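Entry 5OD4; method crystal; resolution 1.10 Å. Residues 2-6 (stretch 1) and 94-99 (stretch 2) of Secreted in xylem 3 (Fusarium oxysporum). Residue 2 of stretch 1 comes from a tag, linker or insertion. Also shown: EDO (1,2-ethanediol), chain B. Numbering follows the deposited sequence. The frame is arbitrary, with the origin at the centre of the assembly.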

# COMPACT_ATOMS: atom_id res chain seq x y z
N PRO A 2 12.32 9.24 -9.72
CA PRO A 2 11.60 7.97 -9.81
C PRO A 2 11.28 7.54 -8.40
O PRO A 2 12.00 7.95 -7.48
CB PRO A 2 12.62 7.01 -10.42
CG PRO A 2 13.97 7.61 -10.11
CD PRO A 2 13.79 9.06 -9.80
N PRO A 3 10.24 6.71 -8.20
CA PRO A 3 10.03 6.31 -6.84
C PRO A 3 11.25 5.57 -6.25
O PRO A 3 11.84 4.70 -6.92
CB PRO A 3 8.77 5.41 -6.95
CG PRO A 3 8.16 5.78 -8.24
CD PRO A 3 9.26 6.17 -9.15
N TYR A 4 11.54 5.84 -5.00
CA TYR A 4 12.64 5.23 -4.28
C TYR A 4 12.07 4.35 -3.17
O TYR A 4 11.29 4.84 -2.35
CB TYR A 4 13.50 6.33 -3.67
CG TYR A 4 14.67 5.86 -2.84
CD1 TYR A 4 14.51 5.41 -1.51
CD2 TYR A 4 15.95 5.80 -3.36
CE1 TYR A 4 15.56 4.95 -0.75
CE2 TYR A 4 17.01 5.34 -2.58
CZ TYR A 4 16.81 4.93 -1.28
OH TYR A 4 17.82 4.46 -0.48
N CYS A 5 12.49 3.09 -3.13
CA CYS A 5 12.00 2.15 -2.11
C CYS A 5 13.19 1.72 -1.26
O CYS A 5 14.15 1.15 -1.77
CB CYS A 5 11.36 0.94 -2.78
SG CYS A 5 9.70 1.14 -3.42
N VAL A 6 13.10 1.98 0.04
CA VAL A 6 14.14 1.55 0.96
C VAL A 6 14.05 0.06 1.26
O VAL A 6 15.06 -0.55 1.65
CB VAL A 6 14.18 2.43 2.22
CG1 VAL A 6 13.12 2.01 3.21
CG2 VAL A 6 15.58 2.44 2.83
N ASP A 94 9.80 -3.74 -9.47
CA ASP A 94 9.98 -2.32 -9.55
C ASP A 94 9.46 -1.64 -8.30
O ASP A 94 8.40 -2.01 -7.80
CB ASP A 94 9.10 -1.69 -10.69
CG ASP A 94 9.23 -2.26 -12.00
OD1 ASP A 94 10.38 -2.52 -12.41
OD2 ASP A 94 8.13 -2.42 -12.68
N CYS A 95 10.16 -0.59 -7.85
CA CYS A 95 9.56 0.34 -6.90
C CYS A 95 8.54 1.16 -7.68
O CYS A 95 8.89 1.85 -8.61
CB CYS A 95 10.62 1.25 -6.29
SG CYS A 95 9.94 2.38 -5.04
N PHE A 96 7.28 1.05 -7.30
CA PHE A 96 6.18 1.54 -8.10
C PHE A 96 5.64 2.87 -7.60
O PHE A 96 5.54 3.84 -8.36
CB PHE A 96 5.11 0.44 -8.14
CG PHE A 96 3.97 0.68 -9.09
CD1 PHE A 96 4.12 1.32 -10.30
CD2 PHE A 96 2.70 0.15 -8.76
CE1 PHE A 96 3.02 1.49 -11.15
CE2 PHE A 96 1.62 0.28 -9.61
CZ PHE A 96 1.78 0.95 -10.81
N HIS A 97 5.28 2.94 -6.32
CA HIS A 97 4.78 4.17 -5.72
C HIS A 97 5.14 4.20 -4.26
O HIS A 97 5.22 3.15 -3.62
CB HIS A 97 3.25 4.29 -5.85
CG HIS A 97 2.76 4.55 -7.22
ND1 HIS A 97 2.98 5.74 -7.86
CD2 HIS A 97 2.14 3.75 -8.12
CE1 HIS A 97 2.46 5.68 -9.08
NE2 HIS A 97 1.94 4.48 -9.26
N THR A 98 5.30 5.40 -3.72
CA THR A 98 5.52 5.57 -2.29
C THR A 98 4.71 6.73 -1.76
O THR A 98 4.26 7.60 -2.52
CB THR A 98 7.01 5.81 -1.98
OG1 THR A 98 7.38 7.08 -2.49
CG2 THR A 98 7.94 4.73 -2.56
N ALA A 99 4.52 6.74 -0.44
CA ALA A 99 3.84 7.83 0.24
C ALA A 99 4.36 7.93 1.65
O ALA A 99 5.07 7.09 2.14
CB ALA A 99 2.34 7.62 0.23
C1 EDO B . 21.30 4.51 -2.00
O1 EDO B . 20.25 4.98 -1.13
C2 EDO B . 21.55 5.41 -3.19
O2 EDO B . 20.35 5.60 -3.89
O HOH W 1 11.43 3.21 -9.19

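A covalent bond, rather than a ladder of hydrogen bonds, joins these two stretches: no direct hydrogen bond crosses between them, yet Cys5 SG lies 2.1 Å from Cys95 SG in a disulfide. The torsion about the sulfur–sulfur bond, chi3, is 77°, close to the roughly 90° magnitude that keeps the sulfur lone pairs out of one another's way. The two halves reach the bond differently, Cys5 with chi1 at -78° (m) and Cys95 with chi1 at -177° (t), but both CA-to-CB bonds point toward the opposing stretch. Cysteine suits both positions because only a thiol side chain can be oxidised into such a link, and here it ties the chain's beginning to a strand 90 residues later.

The sulfur of Cys95 also serves as a packing surface. Pro3 CB sits 3.8 Å from Cys95 SG, an apolar contact, while Pro3 O and Tyr4 C each approach Cys95 SG to 3.5 Å. Sulfur is large and polarisable, so it can lie against the backbone as well as against a neighbouring ring.

The CA-to-CB bond of Pro3 points toward the strand, and its ring, in the C-gamma exo pucker, brings Pro3 CG to 3.3 Å from Phe96 O. This is a close van der Waals approach. Proline fits here as a compact, rigid apolar residue; because its nitrogen carries no hydrogen, it could not donate a backbone hydrogen bond to the strand. Its carbonyl remains available, and a water molecule uses it: water 1 donates to Pro3 O at 2.7 Å and to Cys95 O at 2.9 Å, bridging the two backbones beside the disulfide.

Thr98 adds a van der Waals contact through its methyl group. Thr98 CG2 lies 3.4 Å from Tyr4 O and 4.1 Å from Cys5 SG. Threonine suits this partly exposed strand position: its branched side chain favours extended backbone, and its methyl supplies a small apolar surface.

Directions alternate along the first stretch: the CA-to-CB bonds of Pro3 and Cys5 point toward the strand, those of Tyr4 and Val6 away. Tyr4 therefore meets the strand mainly through its backbone, leaving its ring free for other partners. Tyr4 OH forms a 2.6 Å hydrogen bond with O1 of an ethanediol molecule, probably from the crystallisation liquor, which lies at the ring edge. The CA-to-CB bonds of Phe96 and His97 likewise point away from the first stretch, so the strand offers mainly Cys95 and Thr98 side chains to this modest 270 Å² contact.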